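Local structure of lipase, class 3 (Penicillium roqueforti FM164, 6L7N) at residues A[77-82]-A[142-147]; A[103-108]-A[181-186]; A[113-118]-A[153-158]; A[175-180]-A[213-218]; A[201-206]-A[259-264]. The protein probably hydrolyses the ester bonds of acylglycerols, as a class 3 fungal lipase built on the alpha/beta-hydrolase fold. All blocks are in the same frame, centred on the assembly; numbering follows the deposited sequence.

How the interactions relate
Contacts of similar burial differ in chemistry in this chain. Interaction 1 is a parallel strand pair in the middle of the main sheet, held by backbone bonds, and interaction 3 joins two helices packed on one face of that sheet through apolar and CH-pi contacts; F82 and V143 of the first touch A156 and V157 of the second. Interaction 2, partly buried, lies nearer the surface, a disulfide turn against helix 181-190. Interaction 4, whose segment 175-180 leads into that helix, is buried but polar. Through P204 and L206 it borders interaction 5, whose H261 reaches back to S147 at the end of interaction 1, so the two complete a probable catalytic site.

Interaction 1 of 5, residues A[77-82]-A[142-147]; sequences AVVLSF and AVVGHS
V79, L80 and S81 pair with A142, V143 and V144 in parallel register, a step inside the main sheet of the alpha/beta-hydrolase fold. Strand 140-146 leads into a GxSxG sequence that fits a nucleophile elbow with S147 at its tip. Four backbone N-H...O bonds tie the strands, L80 N to A142 O being 2.8 Å, and CA-H...O contacts lie between the rungs, as from V143 CA to L80 O at 3.2 Å.

V143 carries much of the face it shares with L80 and F82. V143 CB stands 3.9 Å from L80 O. Beyond it, CG1 is anti to the backbone N (chi1 -173°), which sends this methyl across to strand 77-83. There V143 CG1 lies 3.6 Å from L80 O and 4.2 Å from L80 CG, the two side chains running side by side. V143 CG1 also meets the rim of the F82 ring, near its plane, with F82 CE2 3.8 Å away. Helix 148-161 covers this face, V157 against V143 and A156 against F82.

On the other face V144 CG1 touches V79 CG1 at 3.8 Å, and V79 is covered in turn by W15 and Y18 of helix 6-22. Past the last direct rung, at F82 N and V144 O, a water bridges the strands: it donates to F82 O and accepts from H146 N at 2.8 Å.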
# COMPACT_ATOMS: atom_id res chain seq x y z
N ALA A 77 7.58 11.87 -10.21
CA ALA A 77 7.30 11.34 -8.89
C ALA A 77 8.48 10.56 -8.35
O ALA A 77 9.14 9.82 -9.08
CB ALA A 77 6.06 10.44 -8.90
N VAL A 78 8.75 10.74 -7.05
CA VAL A 78 9.56 9.82 -6.27
C VAL A 78 8.61 8.80 -5.67
O VAL A 78 7.55 9.18 -5.15
CB VAL A 78 10.34 10.57 -5.18
CG1 VAL A 78 11.10 9.60 -4.29
CG2 VAL A 78 11.31 11.57 -5.83
N VAL A 79 8.95 7.52 -5.78
CA VAL A 79 8.06 6.42 -5.43
C VAL A 79 8.71 5.60 -4.34
O VAL A 79 9.82 5.08 -4.52
CB VAL A 79 7.72 5.54 -6.64
CG1 VAL A 79 6.83 4.37 -6.23
CG2 VAL A 79 7.07 6.38 -7.75
N LEU A 80 8.02 5.46 -3.22
CA LEU A 80 8.44 4.65 -2.09
C LEU A 80 7.50 3.46 -2.06
O LEU A 80 6.31 3.63 -1.75
CB LEU A 80 8.38 5.44 -0.79
CG LEU A 80 8.62 4.68 0.51
CD1 LEU A 80 9.93 3.87 0.45
CD2 LEU A 80 8.63 5.69 1.67
N SER A 81 8.01 2.27 -2.35
CA SER A 81 7.19 1.07 -2.48
C SER A 81 7.57 0.05 -1.43
O SER A 81 8.76 -0.24 -1.24
CB SER A 81 7.34 0.46 -3.87
OG SER A 81 6.74 -0.82 -3.93
N PHE A 82 6.55 -0.52 -0.76
CA PHE A 82 6.72 -1.51 0.29
C PHE A 82 6.07 -2.84 -0.07
O PHE A 82 4.91 -2.87 -0.49
CB PHE A 82 6.10 -1.04 1.62
CG PHE A 82 6.78 0.12 2.25
CD1 PHE A 82 7.91 -0.06 3.03
CD2 PHE A 82 6.27 1.40 2.10
CE1 PHE A 82 8.53 1.03 3.62
CE2 PHE A 82 6.87 2.47 2.69
CZ PHE A 82 8.02 2.29 3.45
N ALA A 142 5.07 9.57 -3.79
CA ALA A 142 4.00 8.58 -3.83
C ALA A 142 4.49 7.37 -3.05
O ALA A 142 5.54 6.81 -3.36
CB ALA A 142 3.65 8.21 -5.27
N VAL A 143 3.74 6.97 -2.03
CA VAL A 143 4.04 5.80 -1.23
C VAL A 143 2.99 4.76 -1.58
O VAL A 143 1.80 5.06 -1.57
CB VAL A 143 4.02 6.13 0.27
CG1 VAL A 143 4.51 4.96 1.08
CG2 VAL A 143 4.82 7.41 0.56
N VAL A 144 3.45 3.56 -1.92
CA VAL A 144 2.55 2.57 -2.48
C VAL A 144 2.87 1.19 -1.91
O VAL A 144 4.02 0.87 -1.58
CB VAL A 144 2.62 2.59 -4.02
CG1 VAL A 144 4.06 2.39 -4.48
CG2 VAL A 144 1.71 1.53 -4.63
N GLY A 145 1.83 0.37 -1.79
CA GLY A 145 2.08 -1.03 -1.50
C GLY A 145 0.80 -1.82 -1.67
O GLY A 145 -0.27 -1.25 -1.86
N HIS A 146 0.95 -3.14 -1.58
CA HIS A 146 -0.17 -4.07 -1.68
C HIS A 146 -0.11 -5.00 -0.48
O HIS A 146 0.98 -5.29 0.03
CB HIS A 146 -0.11 -4.86 -3.01
CG HIS A 146 -1.06 -6.02 -3.09
ND1 HIS A 146 -0.65 -7.32 -2.89
CD2 HIS A 146 -2.38 -6.08 -3.37
CE1 HIS A 146 -1.69 -8.13 -3.04
NE2 HIS A 146 -2.75 -7.40 -3.34
N SER A 147 -1.27 -5.46 -0.04
CA SER A 147 -1.33 -6.50 1.01
C SER A 147 -0.70 -5.93 2.29
O SER A 147 -0.90 -4.75 2.59
CB SER A 147 -0.69 -7.77 0.50
OG SER A 147 -0.92 -8.85 1.39
O HOH W 1 3.40 -4.34 -2.10

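Interaction 2 of 5, residues A[103-108]-A[181-186]; sequences DLCDGC and VPLAKH
The backbone from C105 to C108 folds into a type II beta turn, closed by a bond from C108 N to C105 O, and the turn lies against the start of helix 181-190 with C108 CA 4.5 Å from L183 CA. G107 takes its third position with a positive phi of 78°. Its carbonyl is tight against the helix, G107 O standing only 3.0 Å from P182 CG.

The disulfide C105 SG to C108 SG, 2.0 Å long, staples the turn and presents its sulfurs to the helix. C105 SG sits between the backbone N and the carbonyl carbon, its chi1 of 34° falling well short of a staggered value. From there C105 SG touches L183 CD1 at 3.5 Å. C108 approaches the same leucine through its CB, 3.7 Å from L183 CB.

This short CxxC loop joins strands 99-100 and 110-111 of a small antiparallel sheet, and the cystine forms part of its apolar surface toward the helix. C105 also covers one face of the H186 imidazole: its CB is 3.9 Å from the ring centroid, 15° off the normal, and its sulfur lies over the same face. An alanine here would remove that ring and would probably open a gap beside the disulfide, leaving C105 with less of its cover. N180, at the N-cap of the helix, adds a polar tie by donating from ND2 to G107 O. Just before the turn, L104 CD1 meets L183 CD2 at 3.9 Å, next to D159 and L155 of helix 148-161.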
# COMPACT_ATOMS: atom_id res chain seq x y z
N ASP A 103 3.26 7.62 18.48
CA ASP A 103 3.59 9.05 18.63
C ASP A 103 3.15 9.87 17.42
O ASP A 103 3.81 10.85 17.05
CB ASP A 103 5.09 9.29 18.88
CG ASP A 103 5.56 8.81 20.25
OD1 ASP A 103 5.02 9.29 21.28
OD2 ASP A 103 6.49 7.98 20.29
N LEU A 104 2.04 9.49 16.78
CA LEU A 104 1.59 10.18 15.57
C LEU A 104 0.55 11.26 15.85
O LEU A 104 0.60 12.33 15.24
CB LEU A 104 1.00 9.18 14.57
CG LEU A 104 1.99 8.27 13.85
CD1 LEU A 104 1.24 7.24 13.03
CD2 LEU A 104 2.92 9.12 12.96
N CYS A 105 -0.41 11.01 16.73
CA CYS A 105 -1.45 11.99 16.98
C CYS A 105 -2.12 11.64 18.29
O CYS A 105 -2.00 10.51 18.78
CB CYS A 105 -2.47 12.07 15.83
SG CYS A 105 -2.83 10.48 14.98
N ASP A 106 -2.83 12.62 18.85
CA ASP A 106 -3.45 12.44 20.16
C ASP A 106 -4.45 11.30 20.13
O ASP A 106 -5.38 11.30 19.32
CB ASP A 106 -4.14 13.73 20.60
CG ASP A 106 -3.16 14.83 20.95
OD1 ASP A 106 -1.95 14.55 21.06
OD2 ASP A 106 -3.60 15.98 21.14
N GLY A 107 -4.24 10.32 21.00
CA GLY A 107 -5.11 9.17 21.07
C GLY A 107 -4.89 8.12 20.01
O GLY A 107 -5.53 7.06 20.07
N CYS A 108 -4.00 8.36 19.05
CA CYS A 108 -3.80 7.42 17.95
C CYS A 108 -3.00 6.21 18.40
O CYS A 108 -1.97 6.34 19.05
CB CYS A 108 -3.10 8.13 16.80
SG CYS A 108 -4.09 9.53 16.24
N VAL A 181 -9.71 4.31 15.64
CA VAL A 181 -10.51 5.42 15.11
C VAL A 181 -9.76 6.75 15.06
O VAL A 181 -9.87 7.45 14.03
CB VAL A 181 -11.82 5.54 15.90
CG1 VAL A 181 -12.45 6.79 15.53
CG2 VAL A 181 -12.77 4.45 15.55
N PRO A 182 -9.07 7.21 16.12
CA PRO A 182 -8.37 8.49 16.00
C PRO A 182 -7.30 8.47 14.93
O PRO A 182 -7.14 9.45 14.21
CB PRO A 182 -7.74 8.71 17.38
CG PRO A 182 -7.71 7.43 17.98
CD PRO A 182 -8.76 6.55 17.39
N LEU A 183 -6.57 7.36 14.79
CA LEU A 183 -5.53 7.39 13.76
C LEU A 183 -6.15 7.38 12.37
O LEU A 183 -5.71 8.12 11.49
CB LEU A 183 -4.55 6.23 13.93
CG LEU A 183 -3.36 6.30 12.94
CD1 LEU A 183 -2.84 7.71 12.80
CD2 LEU A 183 -2.21 5.41 13.36
N ALA A 184 -7.16 6.52 12.14
CA ALA A 184 -7.87 6.55 10.86
C ALA A 184 -8.40 7.95 10.55
O ALA A 184 -8.29 8.42 9.41
CB ALA A 184 -9.00 5.52 10.87
N LYS A 185 -8.94 8.64 11.55
CA LYS A 185 -9.45 9.99 11.33
C LYS A 185 -8.33 10.96 10.96
O LYS A 185 -8.49 11.81 10.07
CB LYS A 185 -10.19 10.47 12.57
CG LYS A 185 -10.86 11.82 12.49
CD LYS A 185 -11.60 12.08 13.80
CE LYS A 185 -11.82 13.55 14.07
NZ LYS A 185 -12.99 14.09 13.33
N HIS A 186 -7.19 10.84 11.62
CA HIS A 186 -6.05 11.72 11.35
C HIS A 186 -5.50 11.50 9.94
O HIS A 186 -5.28 12.45 9.17
CB HIS A 186 -4.98 11.47 12.41
CG HIS A 186 -3.71 12.24 12.20
ND1 HIS A 186 -3.57 13.57 12.57
CD2 HIS A 186 -2.52 11.88 11.67
CE1 HIS A 186 -2.36 13.99 12.26
NE2 HIS A 186 -1.69 12.98 11.72

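Interaction 3 of 5, residues A[113-118]-A[153-158]; sequences GFWGSW and ATLAVA
W118 meets A156 because its CG is anti to the backbone N (chi1 166°), which carries the indole across to helix 153-158 and lays one face over the alanine methyl. A156 CB stands 3.6 Å from the centroid of the six-membered ring and 13° off its normal, a CH-pi contact. L155 supplies the other half of the join. Its CG is anti to the carbonyl carbon, and L155 CD1 lies 3.6 Å from F114 CB and equally close to the backbone at W115 N. The W115 indole comes to the same leucine edge-on, CE3 lying 4.0 Å from L155 CB, and its CH2 also borders the rim of the W118 ring. The polar end of W118 is satisfied on the same helix as A156, NE1 donating to D159 OD2.

The axes of the segments cross at -60° and approach to 9.1 Å, a separation that the W118 indole spans to reach the A156 methyl. Both helices cover one face of the main alpha/beta-hydrolase sheet. W118 touches F82 of strand 77-83, V157 rests on L170 of strand 169-173, and L155 continues to L183 of helix 181-190.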
# COMPACT_ATOMS: atom_id res chain seq x y z
N GLY A 113 2.67 -4.73 14.75
CA GLY A 113 3.50 -5.37 13.73
C GLY A 113 3.84 -4.44 12.59
O GLY A 113 5.00 -4.30 12.19
N PHE A 114 2.82 -3.75 12.07
CA PHE A 114 3.04 -2.87 10.92
C PHE A 114 3.90 -1.67 11.32
O PHE A 114 4.84 -1.31 10.60
CB PHE A 114 1.70 -2.40 10.37
CG PHE A 114 0.77 -3.52 9.96
CD1 PHE A 114 1.27 -4.68 9.37
CD2 PHE A 114 -0.59 -3.40 10.13
CE1 PHE A 114 0.42 -5.70 8.98
CE2 PHE A 114 -1.46 -4.42 9.74
CZ PHE A 114 -0.95 -5.58 9.18
N TRP A 115 3.57 -1.03 12.45
CA TRP A 115 4.37 0.10 12.90
C TRP A 115 5.81 -0.32 13.12
O TRP A 115 6.73 0.42 12.77
CB TRP A 115 3.79 0.68 14.20
CG TRP A 115 4.56 1.86 14.65
CD1 TRP A 115 5.38 1.94 15.75
CD2 TRP A 115 4.64 3.12 14.00
NE1 TRP A 115 5.93 3.20 15.83
CE2 TRP A 115 5.50 3.93 14.76
CE3 TRP A 115 4.05 3.65 12.85
CZ2 TRP A 115 5.79 5.24 14.39
CZ3 TRP A 115 4.33 4.95 12.50
CH2 TRP A 115 5.20 5.73 13.27
N GLY A 116 6.02 -1.49 13.73
CA GLY A 116 7.37 -1.98 13.93
C GLY A 116 8.13 -2.16 12.63
O GLY A 116 9.32 -1.84 12.55
N SER A 117 7.44 -2.66 11.60
CA SER A 117 8.11 -2.83 10.31
C SER A 117 8.52 -1.47 9.73
O SER A 117 9.59 -1.35 9.12
CB SER A 117 7.22 -3.59 9.34
OG SER A 117 6.88 -4.87 9.86
N TRP A 118 7.69 -0.45 9.91
CA TRP A 118 8.08 0.89 9.44
C TRP A 118 9.23 1.47 10.28
O TRP A 118 10.18 2.03 9.72
CB TRP A 118 6.88 1.84 9.43
CG TRP A 118 7.23 3.31 9.27
CD1 TRP A 118 6.87 4.33 10.11
CD2 TRP A 118 8.00 3.92 8.21
NE1 TRP A 118 7.37 5.53 9.65
CE2 TRP A 118 8.06 5.30 8.48
CE3 TRP A 118 8.63 3.43 7.07
CZ2 TRP A 118 8.75 6.20 7.66
CZ3 TRP A 118 9.31 4.32 6.25
CH2 TRP A 118 9.35 5.69 6.55
N ALA A 153 2.88 0.82 4.10
CA ALA A 153 2.86 2.04 3.30
C ALA A 153 2.00 3.09 3.97
O ALA A 153 2.41 4.25 4.12
CB ALA A 153 2.36 1.73 1.89
N THR A 154 0.83 2.67 4.46
CA THR A 154 -0.08 3.63 5.09
C THR A 154 0.61 4.32 6.26
O THR A 154 0.67 5.56 6.32
CB THR A 154 -1.35 2.90 5.52
OG1 THR A 154 -1.98 2.33 4.36
CG2 THR A 154 -2.30 3.86 6.21
N LEU A 155 1.23 3.54 7.15
CA LEU A 155 1.81 4.17 8.33
C LEU A 155 3.00 5.00 7.92
O LEU A 155 3.19 6.12 8.42
CB LEU A 155 2.20 3.14 9.38
CG LEU A 155 0.98 2.42 9.97
CD1 LEU A 155 1.38 1.16 10.71
CD2 LEU A 155 0.24 3.37 10.92
N ALA A 156 3.75 4.53 6.92
CA ALA A 156 4.89 5.31 6.47
C ALA A 156 4.42 6.66 5.94
O ALA A 156 4.93 7.71 6.35
CB ALA A 156 5.69 4.54 5.42
N VAL A 157 3.38 6.64 5.10
CA VAL A 157 2.88 7.90 4.55
C VAL A 157 2.51 8.82 5.69
O VAL A 157 2.92 9.99 5.74
CB VAL A 157 1.67 7.69 3.64
CG1 VAL A 157 1.33 9.00 2.96
CG2 VAL A 157 1.94 6.72 2.64
N ALA A 158 1.73 8.30 6.64
CA ALA A 158 1.18 9.20 7.65
C ALA A 158 2.32 9.83 8.43
O ALA A 158 2.34 11.05 8.66
CB ALA A 158 0.23 8.43 8.58

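Interaction 4 of 5, residues A[175-180]-A[213-218]; sequences SPRVAN and YVHISP
R177 lies across the imidazole of H215, the two side chains crossing at about a right angle, and this is the compact half of the contact. R177 CG sits over the middle of the ring, 3.4 Å from its centroid and 9° off the normal. The arginine chain is extended from CG to NE, which takes the guanidinium past the ring to D241, a residue outside both segments; R177 NE forms a salt bridge with D241 OD2, the same oxygen that accepts from H215 N. R177 CD packs on Y213 CB at 3.8 Å. At its edge the imidazole points H215 CE1 to S175 O, 3.2 Å away. P176 O, near the same carbon, takes a hydrogen bond from S175 OG at 2.6 Å, and H215 NE2 binds P204 O.

The other half is looser. Residues 179-180 and 213-214 make only a weakly bonded antiparallel pair, with one direct backbone bond, V214 N to A179 O at 2.8 Å. A water takes up the separation beside it, accepting from V178 N and donating to V214 O at 2.7 Å. Here V214 and N180 are partly exposed, while the Y213 ring turns aside to stack on Y99. Strand 179-180 of this small pair leads directly into helix 181-190, beside the main alpha/beta-hydrolase sheet.

A carbonyl can only accept, so H215 NE2 carries a hydrogen; with the R177 guanidinium nearby, a second proton on the imidazole would probably be disfavoured, although D241 may offset part of that charge.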
# COMPACT_ATOMS: atom_id res chain seq x y z
N SER A 175 -5.18 -3.20 1.64
CA SER A 175 -4.55 -2.97 2.93
C SER A 175 -5.40 -3.51 4.08
O SER A 175 -6.62 -3.34 4.07
CB SER A 175 -4.33 -1.47 3.16
OG SER A 175 -3.85 -1.24 4.48
N PRO A 176 -4.78 -4.12 5.09
CA PRO A 176 -5.45 -4.32 6.37
C PRO A 176 -5.78 -2.98 7.01
O PRO A 176 -5.28 -1.93 6.58
CB PRO A 176 -4.42 -5.08 7.21
CG PRO A 176 -3.34 -5.54 6.25
CD PRO A 176 -3.37 -4.58 5.10
N ARG A 177 -6.59 -3.00 8.06
CA ARG A 177 -6.65 -1.85 8.95
C ARG A 177 -5.34 -1.74 9.72
O ARG A 177 -4.69 -2.75 10.02
CB ARG A 177 -7.83 -1.96 9.92
CG ARG A 177 -9.18 -2.07 9.22
CD ARG A 177 -10.34 -2.02 10.23
NE ARG A 177 -11.62 -1.91 9.53
CZ ARG A 177 -12.36 -2.94 9.13
NH1 ARG A 177 -11.96 -4.18 9.34
NH2 ARG A 177 -13.51 -2.72 8.51
N VAL A 178 -4.92 -0.51 10.00
CA VAL A 178 -3.61 -0.28 10.60
C VAL A 178 -3.69 0.44 11.93
O VAL A 178 -2.65 0.61 12.58
CB VAL A 178 -2.67 0.48 9.64
CG1 VAL A 178 -2.72 -0.15 8.28
CG2 VAL A 178 -3.04 1.95 9.57
N ALA A 179 -4.88 0.84 12.37
CA ALA A 179 -4.91 1.65 13.59
C ALA A 179 -6.34 1.81 14.08
O ALA A 179 -7.28 1.26 13.51
CB ALA A 179 -4.30 3.00 13.31
N ASN A 180 -6.49 2.64 15.10
CA ASN A 180 -7.78 2.82 15.74
C ASN A 180 -8.53 3.99 15.10
O ASN A 180 -8.07 4.59 14.12
CB ASN A 180 -7.59 3.01 17.25
CG ASN A 180 -6.71 4.20 17.60
OD1 ASN A 180 -6.14 4.86 16.73
ND2 ASN A 180 -6.67 4.54 18.90
N TYR A 213 -10.17 -1.36 15.46
CA TYR A 213 -9.44 -0.84 14.31
C TYR A 213 -10.41 -0.20 13.31
O TYR A 213 -11.56 -0.62 13.18
CB TYR A 213 -8.66 -1.98 13.64
CG TYR A 213 -7.47 -2.43 14.47
CD1 TYR A 213 -7.63 -3.36 15.49
CD2 TYR A 213 -6.20 -1.90 14.24
CE1 TYR A 213 -6.56 -3.76 16.25
CE2 TYR A 213 -5.13 -2.29 15.01
CZ TYR A 213 -5.31 -3.22 16.02
OH TYR A 213 -4.23 -3.62 16.78
N VAL A 214 -9.94 0.82 12.61
CA VAL A 214 -10.75 1.49 11.61
C VAL A 214 -9.87 1.80 10.41
O VAL A 214 -8.68 2.08 10.56
CB VAL A 214 -11.41 2.76 12.18
CG1 VAL A 214 -12.06 3.61 11.09
CG2 VAL A 214 -12.49 2.35 13.15
N HIS A 215 -10.46 1.73 9.22
CA HIS A 215 -9.77 2.04 7.97
C HIS A 215 -9.72 3.53 7.69
O HIS A 215 -10.60 4.30 8.09
CB HIS A 215 -10.48 1.40 6.78
CG HIS A 215 -9.96 0.06 6.40
ND1 HIS A 215 -8.63 -0.16 6.10
CD2 HIS A 215 -10.59 -1.13 6.25
CE1 HIS A 215 -8.47 -1.44 5.79
NE2 HIS A 215 -9.64 -2.04 5.86
N ILE A 216 -8.70 3.92 6.91
CA ILE A 216 -8.71 5.22 6.25
C ILE A 216 -9.86 5.27 5.26
O ILE A 216 -10.15 4.28 4.57
CB ILE A 216 -7.37 5.46 5.52
CG1 ILE A 216 -6.17 5.16 6.42
CG2 ILE A 216 -7.28 6.89 4.97
CD1 ILE A 216 -6.34 5.57 7.83
N SER A 217 -10.50 6.43 5.17
CA SER A 217 -11.55 6.68 4.19
C SER A 217 -11.08 7.66 3.12
O SER A 217 -10.21 8.49 3.38
CB SER A 217 -12.79 7.24 4.88
OG SER A 217 -13.38 6.23 5.70
N PRO A 218 -11.63 7.58 1.89
CA PRO A 218 -12.64 6.59 1.49
C PRO A 218 -12.05 5.23 1.11
O PRO A 218 -10.84 5.01 1.21
CB PRO A 218 -13.30 7.24 0.27
CG PRO A 218 -12.14 8.04 -0.36
CD PRO A 218 -11.32 8.54 0.81
O HOH W 2 -6.33 1.89 9.20

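Interaction 5 of 5, residues A[201-206]-A[259-264]; sequences DPVPKL and EAHKWY
D201 OD2 takes two hydrogen bonds from the opposing segment. H261 ND1 donates to D201 OD2 at 2.7 Å, with an N-H...O angle of 171°, arriving on the syn side 17° out of the carboxylate plane. Y264 OH donates a hydrogen bond to the anti lone pair of D201 OD2 at 2.5 Å. The other oxygen, D201 OD1, accepts from V203 N at 3.0 Å, met from above the carboxylate plane, and closes an Asx turn. Three donors thus fix the carboxylate's rotation, and an alanine here would probably leave H261 ND1 and Y264 OH without their acceptor and the imidazole freer to turn.

V203, placed by that turn, covers one face of the H261 ring: its CG2 is 3.5 Å from the centroid, 8° off the normal. P204 CG meets Y264 OH tip to tip, and A260 CB rests 3.8 Å from D201 N. Farther out, V88 of helix 88-94 touches both V203 and H261, and the H146 ring stacks with that of H261.

H261 NE2 bonds S147 OG at the strand-to-helix turn, so S147, H261 and D201 line up in the charge-relay order of a Ser-His-Asp triad, consistent with the catalytic centre of alpha/beta-hydrolase lipases.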
# COMPACT_ATOMS: atom_id res chain seq x y z
N ASP A 201 -12.22 -10.00 -0.59
CA ASP A 201 -10.86 -10.18 -0.06
C ASP A 201 -10.88 -10.16 1.47
O ASP A 201 -11.39 -9.21 2.07
CB ASP A 201 -9.98 -9.07 -0.63
CG ASP A 201 -8.52 -9.17 -0.21
OD1 ASP A 201 -8.12 -10.11 0.51
OD2 ASP A 201 -7.76 -8.24 -0.60
N PRO A 202 -10.38 -11.21 2.14
CA PRO A 202 -10.40 -11.21 3.61
C PRO A 202 -9.38 -10.28 4.23
O PRO A 202 -9.56 -9.84 5.38
CB PRO A 202 -10.09 -12.67 3.97
CG PRO A 202 -9.35 -13.20 2.79
CD PRO A 202 -9.97 -12.52 1.59
N VAL A 203 -8.31 -9.94 3.52
CA VAL A 203 -7.22 -9.22 4.17
C VAL A 203 -7.65 -7.82 4.60
O VAL A 203 -7.35 -7.44 5.73
CB VAL A 203 -5.97 -9.22 3.28
CG1 VAL A 203 -4.88 -8.33 3.88
CG2 VAL A 203 -5.48 -10.66 3.11
N PRO A 204 -8.34 -7.03 3.77
CA PRO A 204 -8.82 -5.72 4.26
C PRO A 204 -9.87 -5.80 5.36
O PRO A 204 -10.30 -4.76 5.86
CB PRO A 204 -9.41 -5.06 3.00
CG PRO A 204 -8.70 -5.73 1.86
CD PRO A 204 -8.52 -7.14 2.31
N LYS A 205 -10.34 -6.99 5.71
CA LYS A 205 -11.32 -7.12 6.78
C LYS A 205 -10.67 -7.22 8.15
O LYS A 205 -11.39 -7.22 9.17
CB LYS A 205 -12.22 -8.33 6.52
CG LYS A 205 -12.95 -8.27 5.19
CD LYS A 205 -13.73 -9.55 4.95
CE LYS A 205 -14.53 -9.50 3.65
NZ LYS A 205 -15.47 -10.69 3.59
N LEU A 206 -9.35 -7.28 8.21
CA LEU A 206 -8.61 -7.50 9.44
C LEU A 206 -7.63 -6.36 9.70
O LEU A 206 -7.13 -5.73 8.76
CB LEU A 206 -7.86 -8.83 9.40
CG LEU A 206 -8.77 -10.08 9.52
CD1 LEU A 206 -8.08 -11.35 9.04
CD2 LEU A 206 -9.29 -10.27 10.95
N GLU A 259 -8.50 -15.89 -2.83
CA GLU A 259 -8.04 -15.56 -4.18
C GLU A 259 -8.30 -14.11 -4.53
O GLU A 259 -7.51 -13.49 -5.26
CB GLU A 259 -8.69 -16.48 -5.22
CG GLU A 259 -8.78 -17.93 -4.81
CD GLU A 259 -10.20 -18.35 -4.44
OE1 GLU A 259 -10.74 -19.25 -5.14
OE2 GLU A 259 -10.76 -17.78 -3.47
N ALA A 260 -9.38 -13.53 -3.99
CA ALA A 260 -9.69 -12.14 -4.33
C ALA A 260 -8.59 -11.18 -3.91
O ALA A 260 -8.57 -10.04 -4.38
CB ALA A 260 -11.02 -11.74 -3.69
N HIS A 261 -7.68 -11.62 -3.04
CA HIS A 261 -6.61 -10.77 -2.54
C HIS A 261 -5.56 -10.49 -3.60
O HIS A 261 -4.85 -9.47 -3.53
CB HIS A 261 -5.94 -11.42 -1.34
CG HIS A 261 -4.95 -10.54 -0.63
ND1 HIS A 261 -5.25 -9.27 -0.19
CD2 HIS A 261 -3.66 -10.76 -0.28
CE1 HIS A 261 -4.19 -8.74 0.40
NE2 HIS A 261 -3.21 -9.62 0.35
N LYS A 262 -5.41 -11.38 -4.57
CA LYS A 262 -4.28 -11.21 -5.47
C LYS A 262 -4.62 -10.36 -6.69
O LYS A 262 -3.70 -9.92 -7.38
CB LYS A 262 -3.75 -12.59 -5.88
CG LYS A 262 -3.39 -13.42 -4.64
CD LYS A 262 -2.05 -14.07 -4.80
CE LYS A 262 -1.88 -15.37 -4.03
NZ LYS A 262 -0.70 -16.14 -4.54
N TRP A 263 -5.89 -10.09 -6.93
CA TRP A 263 -6.37 -9.51 -8.18
C TRP A 263 -6.83 -8.07 -7.93
O TRP A 263 -8.00 -7.81 -7.65
CB TRP A 263 -7.48 -10.38 -8.76
CG TRP A 263 -6.93 -11.70 -9.24
CD1 TRP A 263 -7.00 -12.92 -8.60
CD2 TRP A 263 -6.17 -11.92 -10.44
NE1 TRP A 263 -6.36 -13.88 -9.35
CE2 TRP A 263 -5.84 -13.29 -10.48
CE3 TRP A 263 -5.75 -11.09 -11.48
CZ2 TRP A 263 -5.11 -13.85 -11.53
CZ3 TRP A 263 -5.02 -11.65 -12.53
CH2 TRP A 263 -4.71 -13.01 -12.54
N TYR A 264 -5.89 -7.13 -8.05
CA TYR A 264 -6.16 -5.70 -7.90
C TYR A 264 -5.64 -5.06 -9.18
O TYR A 264 -4.48 -4.63 -9.22
CB TYR A 264 -5.49 -5.13 -6.65
CG TYR A 264 -6.27 -5.41 -5.36
CD1 TYR A 264 -6.39 -6.69 -4.85
CD2 TYR A 264 -6.89 -4.37 -4.67
CE1 TYR A 264 -7.10 -6.95 -3.69
CE2 TYR A 264 -7.60 -4.61 -3.51
CZ TYR A 264 -7.71 -5.90 -3.03
OH TYR A 264 -8.42 -6.13 -1.87